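Local coordinates for protein-L-isoaspartate O-methyltransferase beta-aspartate methyltransferase (Plasmodium falciparum, PDB 2PBF) that probably methylates the abnormal L-isoaspartyl residues of ageing proteins, a repair reaction that would use S-adenosyl-L-methionine as methyl donor, and binds the demethylated product S-adenosyl-L-homocysteine, at residues I55-V59 and V118-F124; K147-Q151 and S223-N227; V37-Y42 and S91-C97. The contacts are given in a common frame with arbitrary orientation. Residues are numbered along the deposited sequence.

In the fold
All three contacts touch the same S-adenosyl-L-homocysteine, each at a different part of it, in a Rossmann-like methyltransferase with strand order 3-2-1-4-5-6-7. Contact 2 (147-151 with 223-227) clasps the adenine, contact 1 (55-59 with 118-124) lies along the ribose, and contact 3 (37-42 with 91-97) reaches the carboxylate of the homocysteine end through Ser91. Contacts 1 and 3 alternate along the chain and touch: Phe124 CZ lies 3.2 Å from Tyr42 O, and Phe124 CE2 3.7 Å from Ser91 CA. Their centres are 14 Å apart. Contacts 2 and 3 are 22 Å apart between centres, with nearest atoms about 11 Å apart, and the ligand spans between them.

Contact 1 of 3, residues I55-V59 and V118-F124. With SAH (S-adenosyl-L-homocysteine), chain C.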
loop_
_atom_site.group_PDB
_atom_site.type_symbol
_atom_site.label_atom_id
_atom_site.label_comp_id
_atom_site.label_asym_id
_atom_site.label_seq_id
_atom_site.Cartn_x
_atom_site.Cartn_y
_atom_site.Cartn_z
ATOM N N ILE A 55 9.747 7.138 -10.874
ATOM C CA ILE A 55 8.690 7.100 -11.877
ATOM C C ILE A 55 8.581 8.450 -12.589
ATOM O O ILE A 55 8.891 8.558 -13.770
ATOM C CB ILE A 55 7.307 6.683 -11.281
ATOM C CG1 ILE A 55 7.452 5.443 -10.392
ATOM C CG2 ILE A 55 6.306 6.427 -12.404
ATOM C CD1 ILE A 55 6.265 5.181 -9.448
ATOM N N SER A 56 8.169 9.468 -11.846
ATOM C CA SER A 56 7.786 10.768 -12.393
ATOM C C SER A 56 7.286 11.589 -11.216
ATOM O O SER A 56 7.055 11.038 -10.135
ATOM C CB SER A 56 6.666 10.601 -13.423
ATOM O OG SER A 56 5.405 10.679 -12.775
ATOM N N HIS A 57 7.133 12.902 -11.406
ATOM C CA HIS A 57 6.554 13.800 -10.381
ATOM C C HIS A 57 7.165 13.743 -8.978
ATOM O O HIS A 57 6.469 13.942 -7.977
ATOM C CB HIS A 57 5.038 13.628 -10.295
ATOM C CG HIS A 57 4.316 14.177 -11.481
ATOM N ND1 HIS A 57 3.799 15.456 -11.506
ATOM C CD2 HIS A 57 4.056 13.637 -12.696
ATOM C CE1 HIS A 57 3.238 15.674 -12.684
ATOM N NE2 HIS A 57 3.378 14.583 -13.421
ATOM N N GLY A 58 8.461 13.473 -8.911
ATOM C CA GLY A 58 9.158 13.458 -7.632
ATOM C C GLY A 58 8.904 12.186 -6.850
ATOM O O GLY A 58 9.147 12.140 -5.642
ATOM N N VAL A 59 8.406 11.152 -7.525
ATOM C CA VAL A 59 8.071 9.916 -6.821
ATOM C C VAL A 59 8.683 8.627 -7.360
ATOM O O VAL A 59 8.898 8.445 -8.554
ATOM C CB VAL A 59 6.526 9.760 -6.563
ATOM C CG1 VAL A 59 5.912 11.068 -6.002
ATOM C CG2 VAL A 59 5.801 9.268 -7.820
ATOM N N VAL A 118 -1.515 12.378 -7.485
ATOM C CA VAL A 118 -0.983 12.771 -8.795
ATOM C C VAL A 118 -1.600 11.956 -9.916
ATOM O O VAL A 118 -1.541 10.715 -9.924
ATOM C CB VAL A 118 0.584 12.676 -8.849
ATOM C CG1 VAL A 118 1.120 13.329 -10.096
ATOM C CG2 VAL A 118 1.218 13.302 -7.623
ATOM N N LYS A 119 -2.161 12.672 -10.888
ATOM C CA LYS A 119 -2.997 12.093 -11.916
ATOM C C LYS A 119 -2.194 11.224 -12.863
ATOM O O LYS A 119 -2.656 10.174 -13.277
ATOM C CB LYS A 119 -3.703 13.216 -12.691
ATOM C CG LYS A 119 -4.546 12.759 -13.857
ATOM C CD LYS A 119 -5.775 12.004 -13.403
ATOM C CE LYS A 119 -6.651 11.606 -14.587
ATOM N NZ LYS A 119 -7.859 10.865 -14.107
ATOM N N ASP A 120 -0.999 11.683 -13.219
ATOM C CA ASP A 120 -0.081 10.896 -14.018
ATOM C C ASP A 120 0.254 9.573 -13.378
ATOM O O ASP A 120 0.475 8.593 -14.080
ATOM C CB ASP A 120 1.229 11.651 -14.230
ATOM C CG ASP A 120 1.125 12.681 -15.312
ATOM O OD1 ASP A 120 0.280 12.524 -16.225
ATOM O OD2 ASP A 120 1.903 13.646 -15.237
ATOM N N LEU A 121 0.344 9.566 -12.051
ATOM C CA LEU A 121 0.589 8.320 -11.330
ATOM C C LEU A 121 -0.655 7.431 -11.262
ATOM O O LEU A 121 -0.537 6.209 -11.437
ATOM C CB LEU A 121 1.238 8.565 -9.961
ATOM C CG LEU A 121 2.729 8.852 -10.205
ATOM C CD1 LEU A 121 3.232 9.934 -9.311
ATOM C CD2 LEU A 121 3.556 7.581 -10.093
ATOM N N VAL A 122 -1.830 8.027 -11.039
ATOM C CA VAL A 122 -3.098 7.313 -11.297
ATOM C C VAL A 122 -3.027 6.609 -12.672
ATOM O O VAL A 122 -3.110 5.384 -12.758
ATOM C CB VAL A 122 -4.340 8.234 -11.272
ATOM C CG1 VAL A 122 -5.599 7.422 -11.573
ATOM C CG2 VAL A 122 -4.473 8.944 -9.934
ATOM N N ASN A 123 -2.847 7.380 -13.748
ATOM C CA ASN A 123 -2.798 6.765 -15.063
ATOM C C ASN A 123 -1.668 5.768 -15.244
ATOM O O ASN A 123 -1.820 4.801 -15.979
ATOM C CB ASN A 123 -2.800 7.812 -16.187
ATOM C CG ASN A 123 -3.913 8.837 -16.031
ATOM O OD1 ASN A 123 -5.088 8.487 -15.887
ATOM N ND2 ASN A 123 -3.542 10.116 -16.033
ATOM N N PHE A 124 -0.524 6.012 -14.601
ATOM C CA PHE A 124 0.614 5.083 -14.637
ATOM C C PHE A 124 0.238 3.739 -14.017
ATOM O O PHE A 124 0.510 2.668 -14.594
ATOM C CB PHE A 124 1.837 5.705 -13.912
ATOM C CG PHE A 124 3.018 4.770 -13.770
ATOM C CD1 PHE A 124 3.811 4.452 -14.868
ATOM C CD2 PHE A 124 3.351 4.230 -12.530
ATOM C CE1 PHE A 124 4.914 3.596 -14.734
ATOM C CE2 PHE A 124 4.445 3.371 -12.387
ATOM C CZ PHE A 124 5.226 3.055 -13.491
HETATM N N SAH C . 3.081 2.436 -2.668
HETATM C CA SAH C . 3.689 3.300 -3.712
HETATM C CB SAH C . 4.438 4.426 -3.045
HETATM C CG SAH C . 4.647 5.543 -4.059
HETATM S SD SAH C . 5.521 6.934 -3.337
HETATM C C SAH C . 4.600 2.538 -4.680
HETATM O O SAH C . 5.412 1.730 -4.224
HETATM O OXT SAH C . 4.528 2.719 -5.923
HETATM C "C5'" SAH C . 4.112 7.643 -2.449
HETATM C "C4'" SAH C . 2.952 8.137 -3.315
HETATM O "O4'" SAH C . 2.135 8.919 -2.489
HETATM C "C3'" SAH C . 3.301 9.011 -4.511
HETATM O "O3'" SAH C . 2.817 8.391 -5.692
HETATM C "C2'" SAH C . 2.614 10.339 -4.233
HETATM O "O2'" SAH C . 2.105 10.937 -5.404
HETATM C "C1'" SAH C . 1.510 9.911 -3.288
HETATM N N9 SAH C . 1.007 10.954 -2.367
HETATM C C8 SAH C . 1.754 11.912 -1.744
HETATM N N7 SAH C . 0.932 12.632 -0.947
HETATM C C5 SAH C . -0.334 12.172 -1.067
HETATM C C6 SAH C . -1.552 12.568 -0.503
HETATM N N6 SAH C . -1.652 13.586 0.341
HETATM N N1 SAH C . -2.690 11.865 -0.804
HETATM C C2 SAH C . -2.631 10.800 -1.683
HETATM N N3 SAH C . -1.426 10.443 -2.234
HETATM C C4 SAH C . -0.289 11.110 -1.941
#
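A beta hairpin, its strands 53-56 and 59-61 joined by a type I' turn from Ser56 to Val59, packs against the start of helix 119-132, with Val118 as N-cap. A classic beta bulge sets Ile55 and Ser56 both opposite Val59. Ile55, in the m,t rotamer, places CG2 over the face of the Phe124 ring, 3.5 Å from its centroid, a CH-pi contact with Phe124 in the t rotamer; Ile55 CD1 reaches Leu121 CD2 at 3.7 Å. Three side chains line the ribose of the bound S-adenosyl-L-homocysteine: Val59 CG1 is 3.6 Å from C3', Val118 CG2 3.4 Å from O2' and Leu121 CD1 4.0 Å from O3'. Within this Rossmann-like methyltransferase, Glu116, at the end of strand 111-116, hydrogen-bonds the ligand through OE2. On the outer side His57, chi1 m, receives Val118 CG1 over one ring face, 3.7 Å from the centroid. Asp120, also m, meets the ring at its edge, where His57 NE2 donates a hydrogen bond to Asp120 OD2 at 2.5 Å.

Contact 2 of 3, residues K147-Q151 and S223-N227; sequences KNIYQ and SLKKN. With SAH (S-adenosyl-L-homocysteine), chain C.
One adenine amino group is shared by two irregular loops: SAH N6 donates to Asn148 OD1 at 2.8 Å and, more weakly, to Lys225 O at 2.7 Å. The loops also join directly, Asn148 ND2 donating to Lys225 O at 3.1 Å. Asn148 has chi1 t and extended phi/psi (-91/130); its OD1 accepts from Tyr150 N (2.8 Å), an Asx turn. CA atoms come nearest at Tyr150-Lys226 (6.0 Å) and Asn148-Asn227 (7.6 Å). Ile149 N donates to SAH N1 and Lys225 N to SAH N7, both 3.1 Å. This is the adenine end of a Rossmann-like methyltransferase pocket, lined here by the loop after strand 142-146 and the C-terminal tail. Residues 223-225 are extended, and Leu224 (t,p) sets CD2 3.6 Å from Tyr150 OH and CD1 3.4 Å from SAH C5. Lys226 CG makes a CH-pi contact over the ring face of Tyr150 (chi1 m), 3.6 Å from the centroid, while its NZ salt-bridges Glu174. One water donates to Tyr150 OH (2.8 Å) and Leu224 O (2.7 Å).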
loop_
_atom_site.group_PDB
_atom_site.type_symbol
_atom_site.label_atom_id
_atom_site.label_comp_id
_atom_site.label_asym_id
_atom_site.label_seq_id
_atom_site.Cartn_x
_atom_site.Cartn_y
_atom_site.Cartn_z
ATOM N N LYS A 147 -6.966 11.275 -5.914
ATOM C CA LYS A 147 -7.419 11.919 -4.687
ATOM C C LYS A 147 -6.290 12.161 -3.698
ATOM O O LYS A 147 -5.456 11.296 -3.458
ATOM C CB LYS A 147 -8.491 11.052 -4.002
ATOM C CG LYS A 147 -9.126 11.661 -2.743
ATOM C CD LYS A 147 -10.465 12.276 -3.112
ATOM C CE LYS A 147 -10.769 13.529 -2.328
ATOM N NZ LYS A 147 -12.174 13.955 -2.623
ATOM N N ASN A 148 -6.306 13.341 -3.099
ATOM C CA ASN A 148 -5.465 13.646 -1.965
ATOM C C ASN A 148 -6.224 13.306 -0.691
ATOM O O ASN A 148 -7.365 13.729 -0.515
ATOM C CB ASN A 148 -5.100 15.131 -1.958
ATOM C CG ASN A 148 -4.089 15.478 -0.893
ATOM O OD1 ASN A 148 -4.126 14.962 0.234
ATOM N ND2 ASN A 148 -3.158 16.352 -1.251
ATOM N N ILE A 149 -5.575 12.557 0.196
ATOM C CA ILE A 149 -6.206 12.053 1.410
ATOM C C ILE A 149 -6.667 13.197 2.325
ATOM O O ILE A 149 -7.595 13.037 3.130
ATOM C CB ILE A 149 -5.257 11.067 2.148
ATOM C CG1 ILE A 149 -5.958 10.395 3.336
ATOM C CG2 ILE A 149 -3.959 11.764 2.603
ATOM C CD1 ILE A 149 -7.152 9.537 2.976
ATOM N N TYR A 150 -6.003 14.346 2.182
ATOM C CA TYR A 150 -6.243 15.536 3.005
ATOM C C TYR A 150 -7.406 16.372 2.466
ATOM O O TYR A 150 -7.779 17.382 3.056
ATOM C CB TYR A 150 -4.978 16.408 3.065
ATOM C CG TYR A 150 -3.871 15.894 3.970
ATOM C CD1 TYR A 150 -4.029 15.862 5.351
ATOM C CD2 TYR A 150 -2.655 15.475 3.436
ATOM C CE1 TYR A 150 -3.011 15.392 6.189
ATOM C CE2 TYR A 150 -1.626 15.021 4.250
ATOM C CZ TYR A 150 -1.806 14.985 5.623
ATOM O OH TYR A 150 -0.783 14.541 6.424
ATOM N N GLN A 151 -7.954 15.957 1.328
ATOM C CA GLN A 151 -9.065 16.674 0.703
ATOM C C GLN A 151 -10.333 15.830 0.668
ATOM O O GLN A 151 -11.142 15.945 -0.239
ATOM C CB GLN A 151 -8.671 17.140 -0.690
ATOM C CG GLN A 151 -7.489 18.084 -0.664
ATOM C CD GLN A 151 -7.256 18.748 -1.999
ATOM O OE1 GLN A 151 -7.669 19.899 -2.213
ATOM N NE2 GLN A 151 -6.606 18.030 -2.917
ATOM N N SER A 223 7.313 12.280 0.780
ATOM C CA SER A 223 6.403 13.016 1.662
ATOM C C SER A 223 4.901 12.912 1.307
ATOM O O SER A 223 4.517 12.984 0.125
ATOM C CB SER A 223 6.812 14.490 1.690
ATOM O OG SER A 223 6.056 15.172 2.671
ATOM N N LEU A 224 4.061 12.771 2.336
ATOM C CA LEU A 224 2.601 12.856 2.166
ATOM C C LEU A 224 2.177 14.332 2.115
ATOM O O LEU A 224 2.006 14.967 3.156
ATOM C CB LEU A 224 1.864 12.116 3.291
ATOM C CG LEU A 224 0.363 11.903 3.117
ATOM C CD1 LEU A 224 0.099 10.852 2.058
ATOM C CD2 LEU A 224 -0.277 11.524 4.451
ATOM N N LYS A 225 2.027 14.848 0.895
ATOM C CA LYS A 225 1.804 16.260 0.614
ATOM C C LYS A 225 0.370 16.714 0.890
ATOM O O LYS A 225 -0.595 16.112 0.407
ATOM C CB LYS A 225 2.159 16.560 -0.845
ATOM C CG LYS A 225 3.633 16.527 -1.194
ATOM C CD LYS A 225 3.825 17.001 -2.628
ATOM C CE LYS A 225 5.278 16.910 -3.108
ATOM N NZ LYS A 225 6.241 17.793 -2.356
ATOM N N LYS A 226 0.253 17.797 1.653
ATOM C CA LYS A 226 -1.033 18.351 2.062
ATOM C C LYS A 226 -1.756 19.146 0.981
ATOM O O LYS A 226 -2.964 19.349 1.058
ATOM C CB LYS A 226 -0.857 19.193 3.313
ATOM C CG LYS A 226 -0.735 18.371 4.559
ATOM C CD LYS A 226 -0.389 19.226 5.730
ATOM C CE LYS A 226 -0.469 18.434 6.995
ATOM N NZ LYS A 226 -0.053 19.283 8.130
ATOM N N ASN A 227 -1.031 19.600 -0.031
ATOM C CA ASN A 227 -1.700 20.196 -1.182
ATOM C C ASN A 227 -1.167 19.633 -2.482
ATOM O O ASN A 227 -1.040 18.410 -2.600
ATOM C CB ASN A 227 -1.633 21.735 -1.159
ATOM C CG ASN A 227 -0.247 22.268 -0.805
ATOM O OD1 ASN A 227 0.704 22.154 -1.595
ATOM N ND2 ASN A 227 -0.128 22.853 0.382
ATOM O OXT ASN A 227 -0.862 20.375 -3.426
HETATM N N SAH C . 3.081 2.436 -2.668
HETATM C CA SAH C . 3.689 3.300 -3.712
HETATM C CB SAH C . 4.438 4.426 -3.045
HETATM C CG SAH C . 4.647 5.543 -4.059
HETATM S SD SAH C . 5.521 6.934 -3.337
HETATM C C SAH C . 4.600 2.538 -4.680
HETATM O O SAH C . 5.412 1.730 -4.224
HETATM O OXT SAH C . 4.528 2.719 -5.923
HETATM C "C5'" SAH C . 4.112 7.643 -2.449
HETATM C "C4'" SAH C . 2.952 8.137 -3.315
HETATM O "O4'" SAH C . 2.135 8.919 -2.489
HETATM C "C3'" SAH C . 3.301 9.011 -4.511
HETATM O "O3'" SAH C . 2.817 8.391 -5.692
HETATM C "C2'" SAH C . 2.614 10.339 -4.233
HETATM O "O2'" SAH C . 2.105 10.937 -5.404
HETATM C "C1'" SAH C . 1.510 9.911 -3.288
HETATM N N9 SAH C . 1.007 10.954 -2.367
HETATM C C8 SAH C . 1.754 11.912 -1.744
HETATM N N7 SAH C . 0.932 12.632 -0.947
HETATM C C5 SAH C . -0.334 12.172 -1.067
HETATM C C6 SAH C . -1.552 12.568 -0.503
HETATM N N6 SAH C . -1.652 13.586 0.341
HETATM N N1 SAH C . -2.690 11.865 -0.804
HETATM C C2 SAH C . -2.631 10.800 -1.683
HETATM N N3 SAH C . -1.426 10.443 -2.234
HETATM C C4 SAH C . -0.289 11.110 -1.941
HETATM O O HOH W 1 1.878 15.300 5.855
#

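Contact 3 of 3, residues V37-Y42 and S91-C97; sequences VDRGKY and SGYLTVC. With SAH (S-adenosyl-L-homocysteine), chain C.
Val37, in the loop after helix 28-35, is extended (phi/psi -123/95), its CA 6.5 Å from Cys97 CA. Chi1 t sets CG1 3.5 Å from Tyr93 CE1 and CG2 3.9 Å from Val96 CG1 and Cys97 SG; Val37 O accepts from Tyr93 OH at 2.8 Å. Asp38 forms an Asx turn, OD1 accepting from Gly40 N (2.9 Å) and bonding Tyr48. A 3-10 turn over 39-41 follows, closed by Lys41 N to Asp38 O (3.0 Å) and Tyr42 N to Arg39 O (2.8 Å). Arg39 CA lies 3.8 Å from Tyr93 CE1, and its extended side chain reaches Ser62 O. Tyr42 (chi1 m) offers its ring face to the edge of Tyr93 (chi1 t), a T-shaped pair (planes at 90°, centroids 5.6 Å apart); Tyr42 CA is 5.9 Å from Ser91 CA. Ser91 N and OG bond SAH OXT (2.9 and 2.8 Å), while OG accepts from Tyr93 N in an ST turn. Gly92 (phi/psi 77/6) N-caps helix 93-101. This glycine-containing turn follows strand 83-87, as in Rossmann-like methyltransferases; helices 12-21 (at Arg39, Tyr93), 64-74 (at Arg39, Cys97) and 119-132 (at Tyr42, Val96) and strand 59-61 enclose the contact.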
loop_
_atom_site.group_PDB
_atom_site.type_symbol
_atom_site.label_atom_id
_atom_site.label_comp_id
_atom_site.label_asym_id
_atom_site.label_seq_id
_atom_site.Cartn_x
_atom_site.Cartn_y
_atom_site.Cartn_z
ATOM N N VAL A 37 2.567 -10.971 -7.930
ATOM C CA VAL A 37 2.642 -9.621 -8.484
ATOM C C VAL A 37 4.086 -9.271 -8.938
ATOM O O VAL A 37 4.920 -8.835 -8.137
ATOM C CB VAL A 37 2.085 -8.538 -7.469
ATOM C CG1 VAL A 37 1.933 -7.210 -8.159
ATOM C CG2 VAL A 37 0.734 -8.970 -6.880
ATOM N N ASP A 38 4.363 -9.472 -10.225
ATOM C CA ASP A 38 5.670 -9.242 -10.801
ATOM C C ASP A 38 6.003 -7.746 -10.872
ATOM O O ASP A 38 5.323 -6.977 -11.575
ATOM C CB ASP A 38 5.739 -9.878 -12.208
ATOM C CG ASP A 38 7.142 -9.816 -12.834
ATOM O OD1 ASP A 38 7.943 -8.926 -12.498
ATOM O OD2 ASP A 38 7.437 -10.677 -13.702
ATOM N N ARG A 39 7.071 -7.356 -10.173
ATOM C CA ARG A 39 7.508 -5.953 -10.060
ATOM C C ARG A 39 7.800 -5.291 -11.404
ATOM O O ARG A 39 7.521 -4.096 -11.585
ATOM C CB ARG A 39 8.726 -5.855 -9.129
ATOM C CG ARG A 39 9.104 -4.447 -8.668
ATOM C CD ARG A 39 10.332 -4.470 -7.730
ATOM N NE ARG A 39 10.977 -3.160 -7.606
ATOM C CZ ARG A 39 10.567 -2.176 -6.789
ATOM N NH1 ARG A 39 9.526 -2.364 -5.997
ATOM N NH2 ARG A 39 11.206 -1.012 -6.758
ATOM N N GLY A 40 8.331 -6.075 -12.347
ATOM C CA GLY A 40 8.587 -5.624 -13.727
ATOM C C GLY A 40 7.373 -5.183 -14.530
ATOM O O GLY A 40 7.496 -4.496 -15.553
ATOM N N LYS A 41 6.188 -5.556 -14.066
ATOM C CA LYS A 41 4.944 -5.072 -14.680
ATOM C C LYS A 41 4.529 -3.710 -14.091
ATOM O O LYS A 41 3.574 -3.082 -14.556
ATOM C CB LYS A 41 3.826 -6.117 -14.516
ATOM C CG LYS A 41 4.200 -7.494 -15.035
ATOM C CD LYS A 41 3.787 -7.670 -16.486
ATOM C CE LYS A 41 3.625 -9.145 -16.834
ATOM N NZ LYS A 41 2.685 -9.363 -17.984
ATOM N N TYR A 42 5.271 -3.269 -13.074
ATOM C CA TYR A 42 4.964 -2.052 -12.307
ATOM C C TYR A 42 6.024 -0.949 -12.396
ATOM O O TYR A 42 5.763 0.232 -12.091
ATOM C CB TYR A 42 4.604 -2.413 -10.853
ATOM C CG TYR A 42 3.276 -3.113 -10.857
ATOM C CD1 TYR A 42 2.086 -2.398 -10.690
ATOM C CD2 TYR A 42 3.198 -4.474 -11.125
ATOM C CE1 TYR A 42 0.843 -3.046 -10.755
ATOM C CE2 TYR A 42 1.979 -5.124 -11.204
ATOM C CZ TYR A 42 0.812 -4.411 -11.013
ATOM O OH TYR A 42 -0.376 -5.081 -11.076
ATOM N N SER A 91 2.741 3.482 -8.092
ATOM C CA SER A 91 2.777 2.491 -9.166
ATOM C C SER A 91 1.585 1.512 -9.136
ATOM O O SER A 91 1.363 0.778 -10.112
ATOM C CB SER A 91 4.070 1.676 -9.077
ATOM O OG SER A 91 3.995 0.827 -7.950
ATOM N N GLY A 92 0.841 1.505 -8.025
ATOM C CA GLY A 92 -0.249 0.531 -7.761
ATOM C C GLY A 92 0.272 -0.841 -7.331
ATOM O O GLY A 92 -0.500 -1.783 -7.171
ATOM N N TYR A 93 1.581 -0.954 -7.133
ATOM C CA TYR A 93 2.197 -2.259 -6.808
ATOM C C TYR A 93 1.542 -2.877 -5.569
ATOM O O TYR A 93 1.025 -4.021 -5.583
ATOM C CB TYR A 93 3.751 -2.180 -6.632
ATOM C CG TYR A 93 4.276 -3.583 -6.376
ATOM C CD1 TYR A 93 4.546 -4.444 -7.455
ATOM C CD2 TYR A 93 4.374 -4.097 -5.070
ATOM C CE1 TYR A 93 4.956 -5.757 -7.245
ATOM C CE2 TYR A 93 4.791 -5.407 -4.850
ATOM C CZ TYR A 93 5.080 -6.232 -5.948
ATOM O OH TYR A 93 5.467 -7.548 -5.766
ATOM N N LEU A 94 1.523 -2.094 -4.503
ATOM C CA LEU A 94 1.016 -2.583 -3.231
ATOM C C LEU A 94 -0.507 -2.757 -3.228
ATOM O O LEU A 94 -1.026 -3.648 -2.546
ATOM C CB LEU A 94 1.501 -1.721 -2.055
ATOM C CG LEU A 94 1.544 -2.499 -0.726
ATOM C CD1 LEU A 94 2.683 -3.537 -0.647
ATOM C CD2 LEU A 94 1.715 -1.525 0.332
ATOM N N THR A 95 -1.204 -1.917 -3.995
ATOM C CA THR A 95 -2.652 -2.030 -4.132
ATOM C C THR A 95 -3.080 -3.365 -4.738
ATOM O O THR A 95 -3.993 -4.009 -4.233
ATOM C CB THR A 95 -3.257 -0.860 -4.979
ATOM O OG1 THR A 95 -2.447 0.301 -4.827
ATOM C CG2 THR A 95 -4.643 -0.544 -4.492
ATOM N N VAL A 96 -2.412 -3.767 -5.809
ATOM C CA VAL A 96 -2.591 -5.091 -6.415
ATOM C C VAL A 96 -2.232 -6.226 -5.436
ATOM O O VAL A 96 -2.950 -7.223 -5.345
ATOM C CB VAL A 96 -1.809 -5.182 -7.748
ATOM C CG1 VAL A 96 -1.937 -6.562 -8.384
ATOM C CG2 VAL A 96 -2.322 -4.117 -8.707
ATOM N N CYS A 97 -1.145 -6.068 -4.694
ATOM C CA CYS A 97 -0.815 -7.019 -3.640
ATOM C C CYS A 97 -2.012 -7.169 -2.684
ATOM O O CYS A 97 -2.411 -8.283 -2.360
ATOM C CB CYS A 97 0.490 -6.614 -2.902
ATOM S SG CYS A 97 2.046 -7.039 -3.767
HETATM N N SAH C . 3.081 2.436 -2.668
HETATM C CA SAH C . 3.689 3.300 -3.712
HETATM C CB SAH C . 4.438 4.426 -3.045
HETATM C CG SAH C . 4.647 5.543 -4.059
HETATM S SD SAH C . 5.521 6.934 -3.337
HETATM C C SAH C . 4.600 2.538 -4.680
HETATM O O SAH C . 5.412 1.730 -4.224
HETATM O OXT SAH C . 4.528 2.719 -5.923
HETATM C "C5'" SAH C . 4.112 7.643 -2.449
HETATM C "C4'" SAH C . 2.952 8.137 -3.315
HETATM O "O4'" SAH C . 2.135 8.919 -2.489
HETATM C "C3'" SAH C . 3.301 9.011 -4.511
HETATM O "O3'" SAH C . 2.817 8.391 -5.692
HETATM C "C2'" SAH C . 2.614 10.339 -4.233
HETATM O "O2'" SAH C . 2.105 10.937 -5.404
HETATM C "C1'" SAH C . 1.510 9.911 -3.288
HETATM N N9 SAH C . 1.007 10.954 -2.367
HETATM C C8 SAH C . 1.754 11.912 -1.744
HETATM N N7 SAH C . 0.932 12.632 -0.947
HETATM C C5 SAH C . -0.334 12.172 -1.067
HETATM C C6 SAH C . -1.552 12.568 -0.503
HETATM N N6 SAH C . -1.652 13.586 0.341
HETATM N N1 SAH C . -2.690 11.865 -0.804
HETATM C C2 SAH C . -2.631 10.800 -1.683
HETATM N N3 SAH C . -1.426 10.443 -2.234
HETATM C C4 SAH C . -0.289 11.110 -1.941
#